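Local coordinates for protein galactan 1,3-beta-galactosidase (Phanerochaete chrysosporium, PDB 7BYS) that probably releases galactose from the beta-1,3-galactan main chain of arabinogalactans, as an exo-acting glycoside hydrolase of family 43 with a carbohydrate-binding module, at residues Arg82-Phe87 against Asp137-Gln142; Leu357-Gly362 against Ile393-Lys398. All coordinates share one frame; numbering follows the deposited sequence.

How the contacts relate
The two contacts lie in different domains of one chain. Contact 1 comes first and belongs to the glycoside hydrolase family 43 domain, a five-bladed beta-propeller. It joins edge strands of two separate four-stranded sheets, a seam between neighbouring blades. Contact 2 follows in series and lies in the carbohydrate-binding module, a beta-sandwich. There, strands 352-360 and 392-402 pair within one sheet. The centres of contacts 1 and 2 are 32 Å apart, on opposite sides of the chain's centre. Their nearest atoms are about 17 Å apart. They share no sheet. Contact 1 holds residues that bind galactose in the complex, a sugar absent here; contact 2 lies near the module's calcium site.

Contact 1. Residues Arg82-Phe87 against Asp137-Gln142; sequences RPKVIF and DESIFQ
The NE2 atom of Gln142 is gripped by two partners. It donates to Phe87 O at 3.0 Å, with that oxygen almost in the amide plane, and it bonds to the hydroxyl of Tyr171. The extended chain of Gln142, with CG anti to the backbone N (chi1 -174°), carries the amide across. Its OE1 accepts from a water that also takes the N-H of Phe87. Ile86 runs roughly perpendicular to Ile140, CD1 of Ile86 lying 3.5 Å from CG2 of Ile140. Lys84 bends back on its own strand: NZ donates to Pro83 O and Ala22 O, while its CE passes 3.5 Å from Ser139 OG. Glu138 OE1 comes within 2.7 Å of Arg82 O, so the acid probably holds a proton and donates it. Beyond it, NE of Arg82 forms a long salt bridge with OD1 of Asp137 at 3.5 Å, guanidinium and carboxylate planes 55° apart. Arg82 NH1 also bonds to Asn243 O, and Asp137 OD2 accepts from Ala188 N. Side chains, not a shared sheet, thus join these two propeller blades. The charged end brings together Arg82 and Asp137, which bind galactose in the complex; the sugar is absent here.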
loop_
_atom_site.group_PDB
_atom_site.type_symbol
_atom_site.label_atom_id
_atom_site.label_comp_id
_atom_site.label_asym_id
_atom_site.label_seq_id
_atom_site.Cartn_x
_atom_site.Cartn_y
_atom_site.Cartn_z
ATOM N N ARG A 82 1.228 -2.550 12.015
ATOM C CA ARG A 82 -0.035 -2.994 11.443
ATOM C C ARG A 82 -1.224 -2.887 12.412
ATOM O O ARG A 82 -1.922 -3.863 12.653
ATOM C CB ARG A 82 0.086 -4.399 10.866
ATOM C CG ARG A 82 1.089 -4.458 9.708
ATOM C CD ARG A 82 1.281 -5.869 9.154
ATOM N NE ARG A 82 2.295 -5.873 8.093
ATOM C CZ ARG A 82 2.085 -5.485 6.838
ATOM N NH1 ARG A 82 0.884 -5.098 6.429
ATOM N NH2 ARG A 82 3.090 -5.520 5.972
ATOM N N PRO A 83 -1.467 -1.698 12.971
ATOM C CA PRO A 83 -2.615 -1.543 13.869
ATOM C C PRO A 83 -3.926 -1.804 13.137
ATOM O O PRO A 83 -4.057 -1.559 11.938
ATOM C CB PRO A 83 -2.519 -0.077 14.302
ATOM C CG PRO A 83 -1.876 0.605 13.108
ATOM C CD PRO A 83 -0.861 -0.397 12.620
ATOM N N LYS A 84 -4.903 -2.311 13.884
ATOM C CA LYS A 84 -6.239 -2.606 13.374
ATOM C C LYS A 84 -7.195 -2.265 14.508
ATOM O O LYS A 84 -6.864 -2.491 15.672
ATOM C CB LYS A 84 -6.373 -4.113 13.030
ATOM C CG LYS A 84 -5.335 -4.646 12.025
ATOM C CD LYS A 84 -5.601 -4.175 10.604
ATOM C CE LYS A 84 -4.380 -4.445 9.724
ATOM N NZ LYS A 84 -3.399 -3.291 9.717
ATOM N N VAL A 85 -8.349 -1.678 14.193
ATOM C CA VAL A 85 -9.311 -1.269 15.216
ATOM C C VAL A 85 -10.705 -1.723 14.810
ATOM O O VAL A 85 -11.133 -1.501 13.669
ATOM C CB VAL A 85 -9.304 0.255 15.451
ATOM C CG1 VAL A 85 -10.310 0.622 16.548
ATOM C CG2 VAL A 85 -7.917 0.750 15.839
ATOM N N ILE A 86 -11.401 -2.371 15.743
ATOM C CA ILE A 86 -12.801 -2.735 15.563
ATOM C C ILE A 86 -13.609 -2.274 16.772
ATOM O O ILE A 86 -13.084 -2.136 17.881
ATOM C CB ILE A 86 -13.003 -4.246 15.299
ATOM C CG1 ILE A 86 -12.416 -5.086 16.428
ATOM C CG2 ILE A 86 -12.417 -4.649 13.940
ATOM C CD1 ILE A 86 -12.699 -6.571 16.264
ATOM N N PHE A 87 -14.902 -2.040 16.555
ATOM C CA PHE A 87 -15.790 -1.575 17.616
ATOM C C PHE A 87 -16.525 -2.755 18.231
ATOM O O PHE A 87 -17.136 -3.559 17.515
ATOM C CB PHE A 87 -16.797 -0.563 17.076
ATOM C CG PHE A 87 -17.748 -0.031 18.120
ATOM C CD1 PHE A 87 -17.295 0.799 19.137
ATOM C CD2 PHE A 87 -19.093 -0.365 18.080
ATOM C CE1 PHE A 87 -18.179 1.300 20.096
ATOM C CE2 PHE A 87 -19.976 0.130 19.035
ATOM C CZ PHE A 87 -19.517 0.963 20.031
ATOM N N ASP A 137 3.253 -10.532 11.533
ATOM C CA ASP A 137 2.254 -9.782 10.771
ATOM C C ASP A 137 0.868 -10.304 11.127
ATOM O O ASP A 137 0.654 -11.517 11.236
ATOM C CB ASP A 137 2.435 -10.015 9.272
ATOM C CG ASP A 137 3.512 -9.156 8.648
ATOM O OD1 ASP A 137 4.294 -8.515 9.365
ATOM O OD2 ASP A 137 3.588 -9.169 7.409
ATOM N N GLU A 138 -0.078 -9.390 11.313
ATOM C CA GLU A 138 -1.419 -9.787 11.713
ATOM C C GLU A 138 -2.440 -8.845 11.101
ATOM O O GLU A 138 -2.110 -7.751 10.630
ATOM C CB GLU A 138 -1.582 -9.853 13.244
ATOM C CG GLU A 138 -1.109 -8.625 14.030
ATOM C CD GLU A 138 -1.815 -7.327 13.651
ATOM O OE1 GLU A 138 -1.106 -6.348 13.381
ATOM O OE2 GLU A 138 -3.071 -7.281 13.596
ATOM N N SER A 139 -3.695 -9.278 11.137
ATOM C CA SER A 139 -4.813 -8.375 10.951
ATOM C C SER A 139 -5.951 -8.845 11.847
ATOM O O SER A 139 -5.893 -9.925 12.449
ATOM C CB SER A 139 -5.217 -8.300 9.474
ATOM O OG SER A 139 -6.272 -7.377 9.270
ATOM N N ILE A 140 -7.002 -8.035 11.907
ATOM C CA ILE A 140 -8.224 -8.366 12.635
ATOM C C ILE A 140 -9.356 -8.284 11.630
ATOM O O ILE A 140 -9.483 -7.280 10.922
ATOM C CB ILE A 140 -8.478 -7.379 13.792
ATOM C CG1 ILE A 140 -7.343 -7.427 14.820
ATOM C CG2 ILE A 140 -9.850 -7.636 14.445
ATOM C CD1 ILE A 140 -7.277 -8.714 15.579
ATOM N N PHE A 141 -10.168 -9.334 11.556
ATOM C CA PHE A 141 -11.358 -9.340 10.717
ATOM C C PHE A 141 -12.590 -9.439 11.608
ATOM O O PHE A 141 -12.664 -10.311 12.480
ATOM C CB PHE A 141 -11.335 -10.521 9.734
ATOM C CG PHE A 141 -12.622 -10.674 8.981
ATOM C CD1 PHE A 141 -12.968 -9.761 7.993
ATOM C CD2 PHE A 141 -13.528 -11.671 9.320
ATOM C CE1 PHE A 141 -14.173 -9.853 7.330
ATOM C CE2 PHE A 141 -14.748 -11.771 8.655
ATOM C CZ PHE A 141 -15.069 -10.863 7.658
ATOM N N GLN A 142 -13.555 -8.551 11.388
ATOM C CA GLN A 142 -14.823 -8.568 12.109
ATOM C C GLN A 142 -15.926 -9.009 11.152
ATOM O O GLN A 142 -16.199 -8.335 10.154
ATOM C CB GLN A 142 -15.126 -7.179 12.661
ATOM C CG GLN A 142 -16.362 -7.111 13.545
ATOM C CD GLN A 142 -16.587 -5.698 14.050
ATOM O OE1 GLN A 142 -16.551 -4.750 13.269
ATOM N NE2 GLN A 142 -16.778 -5.550 15.356
HETATM O O HOH W 1 -15.879 -2.231 13.836
#

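Contact 2. Residues Leu357-Gly362 against Ile393-Lys398; sequences LYFANG and ISVPVK
Strands 357-360 and 393-398 pair in antiparallel fashion, with Leu357 opposite Val395 and Phe359 opposite Ile393 as hydrogen-bonded pairs. Leu357 N to Val395 O is the shortest of the four backbone bonds, at 2.8 Å and nearly straight at 176°. Between the two hydrogen-bonded pairs lies Tyr358-Ser394, a non-hydrogen-bonded pair whose CA atoms are 4.2 Å apart. The Tyr358 ring is laid across its partner. Ser394 CB sits 3.5 Å from the ring centroid and 6° off the normal, a CH-pi contact over the face. The two hydroxyls share one carboxylate: Tyr358 OH bonds to Asp288 OD2 and Ser394 OG to Asp288 OD1. A phenylalanine in place of Tyr358 would probably leave Asp288 OD2 without its hydroxyl mate. On the other face of the sheet, the Phe359 ring leans toward the neighbouring strand, CG lying between the backbone N and the carbonyl carbon (chi1 66°). Its CZ is 3.7 Å from Ile393 CG1, and its CE2 is 3.7 Å from Val395 CG2. Leu357 CD2 meets Val397 CG1 at 4.2 Å. Val381 of strand 379-383, in the second sheet of the sandwich, packs on Leu357, Val395 and Val397. Within the first sheet, strand 352-360 also pairs with strand 420-426, whose Lys423 makes a cation-pi contact with Tyr358 and whose Asp422 binds calcium.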
loop_
_atom_site.group_PDB
_atom_site.type_symbol
_atom_site.label_atom_id
_atom_site.label_comp_id
_atom_site.label_asym_id
_atom_site.label_seq_id
_atom_site.Cartn_x
_atom_site.Cartn_y
_atom_site.Cartn_z
ATOM N N LEU A 357 4.922 7.845 -15.219
ATOM C CA LEU A 357 6.153 7.485 -15.913
ATOM C C LEU A 357 6.327 5.973 -15.819
ATOM O O LEU A 357 6.486 5.433 -14.719
ATOM C CB LEU A 357 7.355 8.205 -15.299
ATOM C CG LEU A 357 7.230 9.701 -15.002
ATOM C CD1 LEU A 357 8.541 10.233 -14.420
ATOM C CD2 LEU A 357 6.823 10.470 -16.238
ATOM N N TYR A 358 6.267 5.296 -16.967
ATOM C CA TYR A 358 6.455 3.849 -17.039
ATOM C C TYR A 358 7.916 3.567 -17.362
ATOM O O TYR A 358 8.431 4.019 -18.392
ATOM C CB TYR A 358 5.539 3.239 -18.096
ATOM C CG TYR A 358 4.103 3.144 -17.655
ATOM C CD1 TYR A 358 3.311 4.283 -17.516
ATOM C CD2 TYR A 358 3.537 1.907 -17.377
ATOM C CE1 TYR A 358 1.988 4.183 -17.080
ATOM C CE2 TYR A 358 2.224 1.801 -16.954
ATOM C CZ TYR A 358 1.469 2.940 -16.803
ATOM O OH TYR A 358 0.164 2.802 -16.379
ATOM N N PHE A 359 8.590 2.831 -16.488
ATOM C CA PHE A 359 10.029 2.644 -16.605
ATOM C C PHE A 359 10.386 1.234 -16.147
ATOM O O PHE A 359 9.609 0.566 -15.457
ATOM C CB PHE A 359 10.773 3.665 -15.726
ATOM C CG PHE A 359 10.534 3.442 -14.261
ATOM C CD1 PHE A 359 11.356 2.593 -13.537
ATOM C CD2 PHE A 359 9.432 4.013 -13.634
ATOM C CE1 PHE A 359 11.110 2.348 -12.203
ATOM C CE2 PHE A 359 9.181 3.775 -12.297
ATOM C CZ PHE A 359 10.020 2.937 -11.581
ATOM N N ALA A 360 11.580 0.788 -16.518
ATOM C CA ALA A 360 12.161 -0.437 -15.988
ATOM C C ALA A 360 13.468 -0.083 -15.301
ATOM O O ALA A 360 14.263 0.699 -15.830
ATOM C CB ALA A 360 12.417 -1.452 -17.110
ATOM N N ASN A 361 13.689 -0.640 -14.118
ATOM C CA ASN A 361 14.924 -0.400 -13.370
ATOM C C ASN A 361 15.372 -1.752 -12.827
ATOM O O ASN A 361 14.852 -2.218 -11.809
ATOM C CB ASN A 361 14.690 0.602 -12.247
ATOM C CG ASN A 361 15.886 0.749 -11.322
ATOM O OD1 ASN A 361 16.988 0.276 -11.614
ATOM N ND2 ASN A 361 15.674 1.411 -10.198
ATOM N N GLY A 362 16.342 -2.371 -13.499
ATOM C CA GLY A 362 16.808 -3.675 -13.075
ATOM C C GLY A 362 17.808 -3.688 -11.943
ATOM O O GLY A 362 18.309 -4.766 -11.596
ATOM N N ILE A 393 7.130 -0.792 -14.209
ATOM C CA ILE A 393 6.124 -0.245 -13.311
ATOM C C ILE A 393 6.028 1.251 -13.573
ATOM O O ILE A 393 6.790 1.799 -14.364
ATOM C CB ILE A 393 6.410 -0.551 -11.827
ATOM C CG1 ILE A 393 7.722 0.100 -11.381
ATOM C CG2 ILE A 393 6.397 -2.074 -11.557
ATOM C CD1 ILE A 393 7.980 0.046 -9.871
ATOM N N SER A 394 5.093 1.920 -12.905
ATOM C CA SER A 394 4.929 3.354 -13.111
ATOM C C SER A 394 4.969 4.110 -11.794
ATOM O O SER A 394 4.553 3.598 -10.752
ATOM C CB SER A 394 3.638 3.676 -13.878
ATOM O OG SER A 394 2.502 3.406 -13.065
ATOM N N VAL A 395 5.461 5.346 -11.865
ATOM C CA VAL A 395 5.394 6.278 -10.742
ATOM C C VAL A 395 4.838 7.608 -11.230
ATOM O O VAL A 395 5.066 7.982 -12.391
ATOM C CB VAL A 395 6.759 6.481 -10.060
ATOM C CG1 VAL A 395 7.228 5.205 -9.376
ATOM C CG2 VAL A 395 7.802 6.993 -11.057
ATOM N N PRO A 396 4.148 8.358 -10.383
ATOM C CA PRO A 396 3.468 9.574 -10.845
ATOM C C PRO A 396 4.225 10.845 -10.516
ATOM O O PRO A 396 4.964 10.926 -9.520
ATOM C CB PRO A 396 2.161 9.539 -10.053
ATOM C CG PRO A 396 2.588 8.965 -8.726
ATOM C CD PRO A 396 3.642 7.919 -9.066
ATOM N N VAL A 397 4.018 11.857 -11.354
ATOM C CA VAL A 397 4.510 13.208 -11.106
ATOM C C VAL A 397 3.455 14.196 -11.586
ATOM O O VAL A 397 2.835 13.996 -12.636
ATOM C CB VAL A 397 5.903 13.446 -11.741
ATOM C CG1 VAL A 397 5.850 13.336 -13.261
ATOM C CG2 VAL A 397 6.465 14.800 -11.309
ATOM N N LYS A 398 3.222 15.243 -10.793
ATOM C CA LYS A 398 2.226 16.260 -11.113
ATOM C C LYS A 398 2.916 17.410 -11.840
ATOM O O LYS A 398 3.803 18.057 -11.279
ATOM C CB LYS A 398 1.552 16.765 -9.840
ATOM C CG LYS A 398 0.183 17.394 -10.098
ATOM C CD LYS A 398 -0.613 17.547 -8.802
ATOM C CE LYS A 398 0.163 18.369 -7.789
ATOM N NZ LYS A 398 0.216 17.703 -6.455
#